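Local coordinates for protein thiosulfate reductase (Thermus thermophilus, PDB 2VPZ) that carries molybdenum, molybdopterin guanine dinucleotide and a 4Fe-4S cluster, and probably reduces sulfur compounds such as thiosulfate or polysulfide, at residues P98-E103 against A476-P481; A200-L205 against K231-D236. All coordinates share one frame; numbering follows the deposited sequence.

Contact 1: P98-E103 against A476-P481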
# COMPACT_ATOMS: atom_id res chain seq x y z
N PRO A 98 -40.57 37.46 26.00
CA PRO A 98 -41.29 38.00 24.84
C PRO A 98 -40.75 39.42 24.65
O PRO A 98 -40.25 40.05 25.60
CB PRO A 98 -42.75 38.05 25.33
CG PRO A 98 -42.87 37.06 26.41
CD PRO A 98 -41.44 36.39 26.52
N LEU A 99 -40.90 39.95 23.46
CA LEU A 99 -40.42 41.29 23.17
C LEU A 99 -41.39 42.04 22.28
O LEU A 99 -41.95 41.46 21.36
CB LEU A 99 -39.05 41.26 22.48
CG LEU A 99 -37.86 40.61 23.21
CD1 LEU A 99 -36.59 40.57 22.32
CD2 LEU A 99 -37.59 41.38 24.53
N ILE A 100 -41.62 43.32 22.54
CA ILE A 100 -42.47 44.08 21.64
C ILE A 100 -41.70 45.29 21.12
O ILE A 100 -40.92 45.92 21.84
CB ILE A 100 -43.86 44.53 22.30
CG1 ILE A 100 -44.62 43.31 22.85
CG2 ILE A 100 -44.74 45.24 21.23
CD1 ILE A 100 -45.73 43.67 23.86
N ARG A 101 -41.90 45.57 19.84
CA ARG A 101 -41.28 46.67 19.11
C ARG A 101 -41.65 48.06 19.68
O ARG A 101 -42.83 48.42 19.71
CB ARG A 101 -41.67 46.59 17.63
CG ARG A 101 -40.54 46.78 16.62
CD ARG A 101 -41.08 47.24 15.25
NE ARG A 101 -41.82 48.51 15.32
CZ ARG A 101 -43.13 48.68 15.17
NH1 ARG A 101 -43.93 47.66 14.92
NH2 ARG A 101 -43.66 49.90 15.28
N VAL A 102 -40.66 48.84 20.12
CA VAL A 102 -40.86 50.18 20.68
C VAL A 102 -41.72 51.03 19.67
O VAL A 102 -41.41 51.07 18.47
CB VAL A 102 -39.47 50.88 21.00
CG1 VAL A 102 -39.65 52.36 21.32
CG2 VAL A 102 -38.80 50.15 22.22
N GLU A 103 -42.82 51.64 20.13
CA GLU A 103 -43.71 52.40 19.25
C GLU A 103 -43.02 53.60 18.57
O GLU A 103 -42.35 54.39 19.22
CB GLU A 103 -45.04 52.83 19.94
CG GLU A 103 -46.37 52.27 19.28
CD GLU A 103 -46.19 51.67 17.85
OE1 GLU A 103 -45.42 52.24 17.04
OE2 GLU A 103 -46.85 50.64 17.53
N ALA A 476 -39.48 41.98 13.49
CA ALA A 476 -40.85 41.77 13.97
C ALA A 476 -41.48 42.71 15.03
O ALA A 476 -40.75 43.30 15.85
CB ALA A 476 -40.96 40.29 14.51
N ASP A 477 -42.81 42.90 14.96
CA ASP A 477 -43.58 43.63 16.01
C ASP A 477 -43.85 42.34 16.87
O ASP A 477 -44.55 41.45 16.41
CB ASP A 477 -44.99 44.15 15.56
CG ASP A 477 -45.08 44.54 14.10
OD1 ASP A 477 -44.21 45.32 13.65
OD2 ASP A 477 -46.02 44.07 13.40
N VAL A 478 -43.33 42.23 18.09
CA VAL A 478 -43.52 41.00 18.88
C VAL A 478 -42.73 39.77 18.39
O VAL A 478 -42.94 39.24 17.27
CB VAL A 478 -45.02 40.48 19.06
CG1 VAL A 478 -45.17 39.74 20.42
CG2 VAL A 478 -46.04 41.61 18.97
N ILE A 479 -41.82 39.34 19.27
CA ILE A 479 -40.93 38.20 19.15
C ILE A 479 -41.38 37.29 20.31
O ILE A 479 -41.46 37.75 21.44
CB ILE A 479 -39.41 38.60 19.40
CG1 ILE A 479 -38.89 39.51 18.29
CG2 ILE A 479 -38.53 37.33 19.53
CD1 ILE A 479 -37.70 40.42 18.69
N LEU A 480 -41.68 36.01 20.05
CA LEU A 480 -42.08 35.07 21.12
C LEU A 480 -41.01 33.95 21.22
O LEU A 480 -40.80 33.22 20.24
CB LEU A 480 -43.50 34.49 20.84
CG LEU A 480 -44.64 35.48 20.51
CD1 LEU A 480 -45.95 34.73 20.19
CD2 LEU A 480 -44.85 36.49 21.67
N PRO A 481 -40.32 33.80 22.39
CA PRO A 481 -39.31 32.74 22.53
C PRO A 481 -39.83 31.31 22.75
O PRO A 481 -40.42 31.03 23.80
CB PRO A 481 -38.41 33.24 23.66
CG PRO A 481 -39.36 34.03 24.56
CD PRO A 481 -40.41 34.63 23.61
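Asp477 OD1 takes two arginines: Arg101 NH1 across the contact, at 2.7 Å, and Arg107 NE from the loop beyond. The contact is a single antiparallel bridge. It joins strand 99-101, half of a two-stranded antiparallel sheet, to strand 479-481, an outermost strand of a parallel sheet.

The bond from NH1 to OD1 is short but bent, so as a hydrogen bond it is weak; its strength is more likely ionic. OD1 sits at the edge of the guanidinium, near its plane. The guanidinium and carboxylate planes are turned 78° apart. The Arg101 chain bends at chi3 (59°), after its CG has passed beside Ala476 O. Arg101 NH2 lies 3.4 Å from Glu103 OE1, which links Glu103, Arg101 and Asp477 in one salt-bridge network. Asp477 OD2 accepts from Tyr462 N of the neighbouring strand, so both carboxylate oxygens are held.

The bridge itself pairs Leu99 with Ile479. Leu99 N to Ile479 O and Ile479 N to Leu99 O are both 3.0 Å. Leu99 O also receives the CA-H of Val478, with CA at 3.0 Å. Val478 has a positive phi of 71°, unusual for a beta-branched residue. Its side chain packs on helix 117-134.

Leu99 and Ile479 both hold their gamma branch (CG and CG1) beside the backbone N and anti to the carbonyl carbon. Their side chains run side by side, and Leu99 CD1 meets Ile479 CD1 at 3.8 Å. Tyr112 touches both.

At the other end two prolines meet. Their side chains cross at about a right angle, with Pro98 CD 3.6 Å from Pro481 CD.

Contact 2: A200-L205 against K231-D236. With MGD (2-amino-5,6-dimercapto-7-methyl-3,7,8a,9-tetrahydro-8-oxa-1,3,9,10-tetraaza-anthracen-4-one guanosine dinucleotide), chain I.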
# COMPACT_ATOMS: atom_id res chain seq x y z
N ALA A 200 -30.99 -3.46 -3.56
CA ALA A 200 -30.57 -2.78 -4.80
C ALA A 200 -29.19 -3.30 -5.31
O ALA A 200 -28.29 -3.59 -4.51
CB ALA A 200 -30.56 -1.26 -4.61
N ARG A 201 -29.01 -3.38 -6.63
CA ARG A 201 -27.79 -3.96 -7.25
C ARG A 201 -26.98 -3.04 -8.14
O ARG A 201 -25.80 -3.30 -8.46
CB ARG A 201 -28.20 -5.16 -8.08
CG ARG A 201 -28.46 -6.41 -7.28
CD ARG A 201 -27.13 -7.04 -6.89
NE ARG A 201 -26.69 -6.74 -5.53
CZ ARG A 201 -25.49 -7.02 -5.03
NH1 ARG A 201 -24.58 -7.60 -5.80
NH2 ARG A 201 -25.20 -6.70 -3.77
N TYR A 202 -27.67 -1.99 -8.55
CA TYR A 202 -27.17 -0.94 -9.44
C TYR A 202 -28.04 0.28 -9.08
O TYR A 202 -29.28 0.22 -9.12
CB TYR A 202 -27.42 -1.40 -10.89
CG TYR A 202 -26.69 -0.58 -11.95
CD1 TYR A 202 -25.39 -0.90 -12.34
CD2 TYR A 202 -27.32 0.49 -12.59
CE1 TYR A 202 -24.72 -0.18 -13.33
CE2 TYR A 202 -26.68 1.22 -13.59
CZ TYR A 202 -25.38 0.88 -13.96
OH TYR A 202 -24.72 1.58 -14.93
N ILE A 203 -27.39 1.38 -8.72
CA ILE A 203 -28.07 2.62 -8.31
C ILE A 203 -27.64 3.88 -9.10
O ILE A 203 -26.45 4.17 -9.20
CB ILE A 203 -27.81 2.86 -6.77
CG1 ILE A 203 -28.35 1.69 -5.95
CG2 ILE A 203 -28.43 4.21 -6.30
CD1 ILE A 203 -27.96 1.74 -4.46
N VAL A 204 -28.59 4.63 -9.65
CA VAL A 204 -28.24 5.86 -10.38
C VAL A 204 -28.73 7.13 -9.67
O VAL A 204 -29.95 7.35 -9.52
CB VAL A 204 -28.75 5.83 -11.89
CG1 VAL A 204 -28.27 7.10 -12.63
CG2 VAL A 204 -28.24 4.56 -12.61
N LEU A 205 -27.77 7.94 -9.21
CA LEU A 205 -27.99 9.19 -8.50
C LEU A 205 -27.87 10.41 -9.41
O LEU A 205 -26.81 10.65 -10.02
CB LEU A 205 -26.98 9.36 -7.32
CG LEU A 205 -26.94 8.20 -6.29
CD1 LEU A 205 -25.88 8.47 -5.21
CD2 LEU A 205 -28.34 8.02 -5.66
N LYS A 231 -23.01 -1.34 -7.07
CA LYS A 231 -22.29 -0.39 -7.89
C LYS A 231 -23.24 0.78 -8.27
O LYS A 231 -24.39 0.59 -8.74
CB LYS A 231 -21.58 -1.11 -9.06
CG LYS A 231 -22.11 -1.07 -10.47
CD LYS A 231 -21.12 -1.82 -11.39
CE LYS A 231 -19.88 -2.36 -10.60
NZ LYS A 231 -19.45 -3.72 -11.06
N VAL A 232 -22.74 1.97 -7.94
CA VAL A 232 -23.33 3.31 -7.98
C VAL A 232 -22.88 4.29 -9.09
O VAL A 232 -21.69 4.61 -9.17
CB VAL A 232 -23.03 4.00 -6.57
CG1 VAL A 232 -23.82 5.29 -6.38
CG2 VAL A 232 -23.30 3.00 -5.43
N VAL A 233 -23.81 4.80 -9.90
CA VAL A 233 -23.48 5.78 -10.96
C VAL A 233 -23.93 7.21 -10.53
O VAL A 233 -25.07 7.41 -10.16
CB VAL A 233 -24.16 5.40 -12.34
CG1 VAL A 233 -23.83 6.47 -13.40
CG2 VAL A 233 -23.69 4.00 -12.82
N VAL A 234 -23.03 8.20 -10.54
CA VAL A 234 -23.42 9.56 -10.16
C VAL A 234 -23.36 10.53 -11.36
O VAL A 234 -22.37 10.57 -12.09
CB VAL A 234 -22.54 10.15 -8.98
CG1 VAL A 234 -22.82 11.66 -8.78
CG2 VAL A 234 -22.84 9.40 -7.67
N VAL A 235 -24.46 11.27 -11.55
CA VAL A 235 -24.63 12.26 -12.61
C VAL A 235 -24.66 13.61 -11.86
O VAL A 235 -25.56 13.86 -11.04
CB VAL A 235 -25.97 12.02 -13.37
CG1 VAL A 235 -26.12 13.01 -14.53
CG2 VAL A 235 -26.03 10.55 -13.88
N ASP A 236 -23.70 14.50 -12.12
CA ASP A 236 -23.56 15.77 -11.40
C ASP A 236 -22.44 16.60 -12.08
O ASP A 236 -21.43 16.03 -12.50
CB ASP A 236 -23.13 15.40 -9.93
CG ASP A 236 -23.37 16.53 -8.88
OD1 ASP A 236 -23.11 17.72 -9.17
OD2 ASP A 236 -23.78 16.19 -7.72
PB MGD I . -29.55 17.96 -4.82
O1B MGD I . -29.93 19.34 -5.17
O2B MGD I . -30.08 16.84 -5.57
O3B MGD I . -29.94 18.02 -3.27
O3A MGD I . -29.93 17.71 -0.75
PA MGD I . -30.21 16.96 -2.11
O1A MGD I . -31.60 16.56 -1.98
O2A MGD I . -29.31 15.83 -2.21
O5' MGD I . -28.00 17.80 -4.86
C5' MGD I . -26.98 18.78 -4.65
C4' MGD I . -26.02 18.38 -5.76
O4' MGD I . -26.75 18.75 -6.92
C3' MGD I . -24.67 19.15 -5.88
O3' MGD I . -23.56 18.23 -6.03
C2' MGD I . -24.79 20.00 -7.17
O2' MGD I . -23.62 19.82 -7.95
C1' MGD I . -25.85 19.24 -7.94
N9 MGD I . -26.41 19.83 -9.18
C8 MGD I . -26.58 21.17 -9.45
N7 MGD I . -27.11 21.37 -10.69
C5 MGD I . -27.26 20.13 -11.24
C6 MGD I . -27.69 19.62 -12.56
O6 MGD I . -28.11 20.45 -13.38
N1 MGD I . -27.70 18.31 -12.78
C2 MGD I . -27.26 17.42 -11.85
N2 MGD I . -27.28 16.07 -12.12
N3 MGD I . -26.83 17.81 -10.61
C4 MGD I . -26.81 19.13 -10.25
C10 MGD I . -30.73 18.62 -0.03
C11 MGD I . -31.40 17.79 1.02
O11 MGD I . -30.40 17.37 1.96
C12 MGD I . -32.68 18.44 1.62
S12 MGD I . -33.91 19.02 0.64
C13 MGD I . -32.89 18.57 2.98
S13 MGD I . -34.37 19.18 3.57
C14 MGD I . -31.84 18.14 3.97
N15 MGD I . -31.09 19.18 4.57
C16 MGD I . -29.83 18.96 5.08
C17 MGD I . -28.98 19.99 5.77
O17 MGD I . -29.44 21.15 5.96
N18 MGD I . -27.74 19.63 6.26
C19 MGD I . -27.29 18.37 6.02
N19 MGD I . -26.07 18.10 6.43
N20 MGD I . -27.96 17.37 5.36
C21 MGD I . -29.23 17.63 4.93
N22 MGD I . -29.95 16.74 4.26
C23 MGD I . -30.96 17.09 3.32
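Tyr202 lays its ring beside Val233 and Lys231, meeting both at an oblique angle. Its CG is anti to the backbone N (chi1 -167°), and Val233 CG2 lies 3.4 Å from Tyr202 OH. Glu318 of helix 309-320 takes that hydroxyl. An alanine here would probably leave Glu318 without this partner and open a gap beside Val233 CG2.

The tight part is the middle of the parallel strand pair. Val233 N reaches Ile203 O at 2.8 Å, and Leu205 N reaches Val233 O at 2.9 Å, both nearly straight. On the face with Ile203, Leu205 CD1 sits 4.0 Å from both Val232 CG1 and Val234 CG2, under helix 216-227. The loose side is at Lys231. Its CG lies nearest the Tyr202 ring, 3.8 Å from CD1, and the bent chain then leads away from the strand pair at an exposed position.

At the far end Val235 O accepts the guanine N2 of MGD at 3.0 Å. Asp236 OD2 and OD1 accept the ribose hydroxyls O3' and O2'. An acidic residue gripping a ribose just after the second strand of a beta-alpha-beta unit is typical of Rossmann-like nucleotide sites.

From the N terminus the chain first lays down 98-103, then 200-205, then 231-236, and returns at 476-481. Contact 2 closes a short loop of 25 residues that holds helix 216-227. Contact 1 closes a far longer one of 372 residues, and contact 2 is nested inside it. Nothing crosses. The two do not touch: their centres are 50 Å apart, on opposite sides of the chain's centre. All four segments lie in the molybdopterin oxidoreductase region. Contact 2 ties neighbours within one parallel sheet. Contact 1 couples an early antiparallel pair to the edge of a second parallel sheet, built from both early and late strands.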